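Local coordinates for protein iron transport multicopper oxidase FET3 (Saccharomyces cerevisiae, PDB 1ZPU) that oxidises ferrous to ferric iron with molecular oxygen at four copper ions, supplying the ferric iron that the permease FTR1 carries into the yeast cell, at residues D207-V212 with V224-Y229; T403-R408 with N425-P430. One frame throughout, in Å; residues are numbered along the deposited sequence.

Interactions 1 and 2 fall in different cupredoxin-like domains of the same chain. Interaction 1 comes first along the chain, in the second plastocyanin-like domain, where strand 210-215 pairs with strand 218-225 at the margin of a six-stranded sheet. Interaction 2 follows in the third such domain, on strand 401-406 of a sheet with the same strand order. The two centres are 25 Å apart and the nearest atoms about 7 Å. Both 210-215 and 401-406 are next-to-last strands paired to an edge strand: interaction 1 samples that pairing itself, interaction 2 the loop that packs beside the strand before leading into edge strand 434-436.

Interaction 1 of 2, residues D207-V212 with V224-Y229; sequences DHEMTV and VTDMLY
Two backbone hydrogen bonds join Met210 to Thr225 in an antiparallel, hydrogen-bonded pair. Met210 N donates a hydrogen bond to Thr225 O at 2.9 Å, with an angle at hydrogen of 166°, and Thr225 N returns a bond of equal length to Met210 O. That carbonyl oxygen is also approached by the CA-H of Val224, with CA 3.3 Å from Met210 O. Thr211 and Val224 form the following, non-hydrogen-bonded pair.

Apolar packing occupies the Met210 side of the sheet. The Met210 chain runs straight as far as SD and then bends (chi3 -61°), which brings its terminal methyl CE to 3.7 Å from Leu228 CG. Val212 reaches the same leucine by another branch, its CG2 lying 3.7 Å from Leu228 CD2. Val238 of the neighbouring strand 235-241 touches both Met210 and Val212, so this cluster is continuous with the domain interior.

Charged groups gather on the exposed margin. Glu209 lies alongside Asp226, both pointing the same way, and Glu209 OE2 is 4.2 Å from Asp226 OD2; such proximity would be expected to raise the proton affinity of one carboxylate. Val224 CG1 sits against the glutamate's carboxylate, 3.4 Å from OE1 of Glu209.

The whole is a beta hairpin at the sheet edge of a cupredoxin-like domain; beyond Thr225 the chain turns at Asp226 and goes on to the other sheet, to which Leu228 belongs.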
loop_
_atom_site.group_PDB
_atom_site.type_symbol
_atom_site.label_atom_id
_atom_site.label_comp_id
_atom_site.label_asym_id
_atom_site.label_seq_id
_atom_site.Cartn_x
_atom_site.Cartn_y
_atom_site.Cartn_z
ATOM N N ASP A 207 19.954 -21.621 -0.067
ATOM C CA ASP A 207 20.773 -22.057 -1.212
ATOM C C ASP A 207 20.228 -21.748 -2.605
ATOM O O ASP A 207 20.613 -22.405 -3.570
ATOM C CB ASP A 207 21.083 -23.549 -1.116
ATOM C CG ASP A 207 22.161 -23.839 -0.121
ATOM O OD1 ASP A 207 21.872 -24.489 0.921
ATOM O OD2 ASP A 207 23.299 -23.386 -0.381
ATOM N N HIS A 208 19.338 -20.766 -2.715
ATOM C CA HIS A 208 18.835 -20.342 -4.015
ATOM C C HIS A 208 18.942 -18.837 -4.155
ATOM O O HIS A 208 18.408 -18.087 -3.346
ATOM C CB HIS A 208 17.367 -20.731 -4.201
ATOM C CG HIS A 208 17.127 -22.196 -4.404
ATOM N ND1 HIS A 208 17.304 -23.128 -3.406
ATOM C CD2 HIS A 208 16.662 -22.878 -5.475
ATOM C CE1 HIS A 208 16.992 -24.326 -3.864
ATOM N NE2 HIS A 208 16.606 -24.202 -5.120
ATOM N N GLU A 209 19.616 -18.388 -5.201
ATOM C CA GLU A 209 19.653 -16.969 -5.522
ATOM C C GLU A 209 18.339 -16.523 -6.142
ATOM O O GLU A 209 17.592 -17.338 -6.693
ATOM C CB GLU A 209 20.812 -16.670 -6.475
ATOM C CG GLU A 209 22.105 -16.365 -5.745
ATOM C CD GLU A 209 23.324 -16.354 -6.646
ATOM O OE1 GLU A 209 23.170 -16.461 -7.887
ATOM O OE2 GLU A 209 24.444 -16.237 -6.099
ATOM N N MET A 210 18.068 -15.224 -6.047
ATOM C CA MET A 210 16.863 -14.627 -6.624
ATOM C C MET A 210 17.218 -13.508 -7.579
ATOM O O MET A 210 18.007 -12.619 -7.241
ATOM C CB MET A 210 15.959 -14.088 -5.532
ATOM C CG MET A 210 15.447 -15.150 -4.626
ATOM S SD MET A 210 14.382 -14.501 -3.355
ATOM C CE MET A 210 15.459 -13.386 -2.463
ATOM N N THR A 211 16.643 -13.562 -8.778
ATOM C CA THR A 211 16.899 -12.541 -9.791
ATOM C C THR A 211 15.708 -11.613 -9.901
ATOM O O THR A 211 14.658 -11.989 -10.423
ATOM C CB THR A 211 17.183 -13.148 -11.154
ATOM O OG1 THR A 211 18.130 -14.215 -11.001
ATOM C CG2 THR A 211 17.749 -12.085 -12.087
ATOM N N VAL A 212 15.869 -10.397 -9.398
ATOM C CA VAL A 212 14.765 -9.447 -9.365
ATOM C C VAL A 212 14.517 -8.943 -10.776
ATOM O O VAL A 212 15.435 -8.466 -11.438
ATOM C CB VAL A 212 14.997 -8.303 -8.330
ATOM C CG1 VAL A 212 13.900 -7.286 -8.384
ATOM C CG2 VAL A 212 15.056 -8.878 -6.942
ATOM N N VAL A 224 20.648 -9.871 -9.147
ATOM C CA VAL A 224 20.750 -11.072 -8.324
ATOM C C VAL A 224 20.992 -10.735 -6.845
ATOM O O VAL A 224 21.840 -9.917 -6.524
ATOM C CB VAL A 224 21.867 -12.007 -8.861
ATOM C CG1 VAL A 224 22.000 -13.235 -7.998
ATOM C CG2 VAL A 224 21.574 -12.414 -10.289
ATOM N N THR A 225 20.232 -11.364 -5.955
ATOM C CA THR A 225 20.422 -11.235 -4.499
ATOM C C THR A 225 20.190 -12.551 -3.770
ATOM O O THR A 225 19.614 -13.501 -4.314
ATOM C CB THR A 225 19.384 -10.282 -3.816
ATOM O OG1 THR A 225 18.760 -9.423 -4.782
ATOM C CG2 THR A 225 20.045 -9.460 -2.668
ATOM N N ASP A 226 20.593 -12.571 -2.507
ATOM C CA ASP A 226 20.291 -13.668 -1.623
ATOM C C ASP A 226 19.111 -13.320 -0.744
ATOM O O ASP A 226 18.476 -14.210 -0.196
ATOM C CB ASP A 226 21.490 -13.961 -0.741
ATOM C CG ASP A 226 22.701 -14.392 -1.537
ATOM O OD1 ASP A 226 23.838 -14.141 -1.072
ATOM O OD2 ASP A 226 22.513 -14.978 -2.633
ATOM N N MET A 227 18.810 -12.031 -0.605
ATOM C CA MET A 227 17.805 -11.594 0.361
ATOM C C MET A 227 17.027 -10.330 -0.059
ATOM O O MET A 227 17.595 -9.388 -0.625
ATOM C CB MET A 227 18.471 -11.387 1.724
ATOM C CG MET A 227 17.484 -11.257 2.867
ATOM S SD MET A 227 18.244 -11.059 4.483
ATOM C CE MET A 227 19.198 -12.561 4.605
ATOM N N LEU A 228 15.727 -10.308 0.221
ATOM C CA LEU A 228 14.925 -9.095 -0.018
ATOM C C LEU A 228 14.404 -8.506 1.272
ATOM O O LEU A 228 14.108 -9.237 2.204
ATOM C CB LEU A 228 13.736 -9.375 -0.932
ATOM C CG LEU A 228 13.979 -9.950 -2.324
ATOM C CD1 LEU A 228 12.666 -10.405 -2.938
ATOM C CD2 LEU A 228 14.685 -8.943 -3.228
ATOM N N TYR A 229 14.305 -7.182 1.322
ATOM C CA TYR A 229 13.550 -6.501 2.368
ATOM C C TYR A 229 12.265 -5.963 1.717
ATOM O O TYR A 229 12.319 -5.061 0.893
ATOM C CB TYR A 229 14.385 -5.377 2.988
ATOM C CG TYR A 229 13.717 -4.620 4.126
ATOM C CD1 TYR A 229 13.770 -5.088 5.444
ATOM C CD2 TYR A 229 13.025 -3.437 3.879
ATOM C CE1 TYR A 229 13.142 -4.401 6.482
ATOM C CE2 TYR A 229 12.400 -2.743 4.904
ATOM C CZ TYR A 229 12.464 -3.221 6.201
ATOM O OH TYR A 229 11.832 -2.494 7.190
#

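Interaction 2 of 2, residues T403-R408 with N425-P430; sequences TIQRDR and NHPAFP
The Phe429 ring is covered on one face by Ile404 and on the opposite face by His426. Ile404 CD1 stands over the ring centre, 3.5 Å from the centroid and only 7° off the normal, a CH-pi contact. On the other side His426 CE1 lies 3.3 Å above the plane, displaced toward the rim; in return Phe429 CZ lies 3.4 Å above the imidazole plane, also toward the rim, so each ring puts an edge atom over the other's face. Gln405 CB comes to the phenyl edge near CE2. In Ile404, chi2 of 160° carries CD1 on, extended, over the phenyl face.

The imidazole is tied to its own segment by one bond, His426 ND1 to Pro427 O at 2.7 Å: the oxygen lies almost in the imidazole plane, whereas the donor stands above the plane of the carbonyl. The extended side chain of Gln405 crosses Pro427 at about a right angle, placing OE1 3.4 Å from Pro427 CD. On strand 401-406 a classic beta bulge sets Ile404 and Gln405 together opposite Val448 of the adjoining strand 446-452.

No hydrogen bond crosses between the two segments. Gln405 NE2 bonds to Asn446, while Gln405 OE1 and Ile404 O face carbons, the latter Phe429 CD2 and Pro430 CD. Between these segments the contact is one of van der Waals and CH-pi packing, so it probably depends on shape more than on directional bonds.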
loop_
_atom_site.group_PDB
_atom_site.type_symbol
_atom_site.label_atom_id
_atom_site.label_comp_id
_atom_site.label_asym_id
_atom_site.label_seq_id
_atom_site.Cartn_x
_atom_site.Cartn_y
_atom_site.Cartn_z
ATOM N N THR A 403 12.363 7.572 -7.606
ATOM C CA THR A 403 13.054 7.698 -6.333
ATOM C C THR A 403 14.423 8.282 -6.585
ATOM O O THR A 403 15.311 7.596 -7.097
ATOM C CB THR A 403 13.239 6.332 -5.661
ATOM O OG1 THR A 403 11.972 5.668 -5.555
ATOM C CG2 THR A 403 13.819 6.504 -4.274
ATOM N N ILE A 404 14.607 9.546 -6.227
ATOM C CA ILE A 404 15.867 10.233 -6.538
ATOM C C ILE A 404 16.818 10.382 -5.338
ATOM O O ILE A 404 18.032 10.525 -5.517
ATOM C CB ILE A 404 15.636 11.583 -7.244
ATOM C CG1 ILE A 404 15.005 12.589 -6.293
ATOM C CG2 ILE A 404 14.755 11.395 -8.474
ATOM C CD1 ILE A 404 15.191 13.994 -6.737
ATOM N N GLN A 405 16.264 10.358 -4.125
ATOM C CA GLN A 405 17.062 10.231 -2.893
ATOM C C GLN A 405 16.303 9.477 -1.813
ATOM O O GLN A 405 15.106 9.684 -1.624
ATOM C CB GLN A 405 17.524 11.590 -2.339
ATOM C CG GLN A 405 18.179 11.477 -0.951
ATOM C CD GLN A 405 19.014 12.683 -0.546
ATOM O OE1 GLN A 405 19.941 13.092 -1.257
ATOM N NE2 GLN A 405 18.709 13.236 0.622
ATOM N N ARG A 406 17.015 8.594 -1.120
ATOM C CA ARG A 406 16.500 7.933 0.060
ATOM C C ARG A 406 17.651 7.709 1.036
ATOM O O ARG A 406 18.366 6.706 0.953
ATOM C CB ARG A 406 15.848 6.606 -0.302
ATOM C CG ARG A 406 15.268 5.915 0.914
ATOM C CD ARG A 406 15.704 4.486 0.955
ATOM N NE ARG A 406 14.563 3.644 0.701
ATOM C CZ ARG A 406 14.589 2.514 0.011
ATOM N NH1 ARG A 406 15.725 2.076 -0.519
ATOM N NH2 ARG A 406 13.448 1.827 -0.148
ATOM N N ASP A 407 17.812 8.643 1.966
ATOM C CA ASP A 407 18.999 8.703 2.820
ATOM C C ASP A 407 19.121 7.486 3.764
ATOM O O ASP A 407 18.158 6.730 3.942
ATOM C CB ASP A 407 19.014 10.043 3.579
ATOM C CG ASP A 407 20.420 10.528 3.921
ATOM O OD1 ASP A 407 21.412 9.810 3.671
ATOM O OD2 ASP A 407 20.535 11.652 4.457
ATOM N N ARG A 408 20.311 7.308 4.342
ATOM C CA ARG A 408 20.648 6.191 5.237
ATOM C C ARG A 408 19.889 6.249 6.559
ATOM O O ARG A 408 19.264 7.260 6.877
ATOM C CB ARG A 408 22.151 6.197 5.542
ATOM C CG ARG A 408 22.608 7.340 6.464
ATOM C CD ARG A 408 24.098 7.302 6.710
ATOM N NE ARG A 408 24.579 8.397 7.553
ATOM C CZ ARG A 408 24.619 8.382 8.887
ATOM N NH1 ARG A 408 24.179 7.339 9.572
ATOM N NH2 ARG A 408 25.093 9.429 9.550
ATOM N N ASN A 425 22.456 20.797 -0.236
ATOM C CA ASN A 425 23.472 19.866 0.234
ATOM C C ASN A 425 22.994 18.422 0.194
ATOM O O ASN A 425 22.351 17.960 1.129
ATOM C CB ASN A 425 23.834 20.245 1.676
ATOM C CG ASN A 425 24.914 19.363 2.269
ATOM O OD1 ASN A 425 25.981 19.166 1.636
ATOM N ND2 ASN A 425 24.645 18.832 3.509
ATOM N N HIS A 426 23.310 17.711 -0.885
ATOM C CA HIS A 426 22.848 16.337 -1.077
ATOM C C HIS A 426 23.730 15.624 -2.100
ATOM O O HIS A 426 24.305 16.276 -2.972
ATOM C CB HIS A 426 21.384 16.332 -1.549
ATOM C CG HIS A 426 21.173 17.013 -2.867
ATOM N ND1 HIS A 426 21.477 16.416 -4.072
ATOM C CD2 HIS A 426 20.704 18.248 -3.168
ATOM C CE1 HIS A 426 21.203 17.252 -5.058
ATOM N NE2 HIS A 426 20.734 18.370 -4.536
ATOM N N PRO A 427 23.830 14.283 -2.009
ATOM C CA PRO A 427 24.529 13.515 -3.050
ATOM C C PRO A 427 23.901 13.758 -4.429
ATOM O O PRO A 427 22.714 14.087 -4.505
ATOM C CB PRO A 427 24.291 12.060 -2.623
ATOM C CG PRO A 427 23.956 12.120 -1.145
ATOM C CD PRO A 427 23.280 13.422 -0.935
ATOM N N ALA A 428 24.680 13.609 -5.502
ATOM C CA ALA A 428 24.128 13.698 -6.853
ATOM C C ALA A 428 23.017 12.648 -7.039
ATOM O O ALA A 428 23.198 11.481 -6.692
ATOM C CB ALA A 428 25.218 13.506 -7.877
ATOM N N PHE A 429 21.866 13.083 -7.551
ATOM C CA PHE A 429 20.756 12.185 -7.863
ATOM C C PHE A 429 21.139 11.255 -9.023
ATOM O O PHE A 429 22.014 11.604 -9.824
ATOM C CB PHE A 429 19.504 12.978 -8.266
ATOM C CG PHE A 429 19.035 13.985 -7.248
ATOM C CD1 PHE A 429 18.797 15.306 -7.628
ATOM C CD2 PHE A 429 18.782 13.615 -5.928
ATOM C CE1 PHE A 429 18.340 16.249 -6.704
ATOM C CE2 PHE A 429 18.325 14.553 -4.992
ATOM C CZ PHE A 429 18.102 15.868 -5.380
ATOM N N PRO A 430 20.479 10.078 -9.129
ATOM C CA PRO A 430 20.712 9.184 -10.274
ATOM C C PRO A 430 20.249 9.801 -11.592
ATOM O O PRO A 430 19.313 10.612 -11.602
ATOM C CB PRO A 430 19.845 7.966 -9.951
ATOM C CG PRO A 430 18.820 8.467 -9.006
ATOM C CD PRO A 430 19.491 9.515 -8.192
#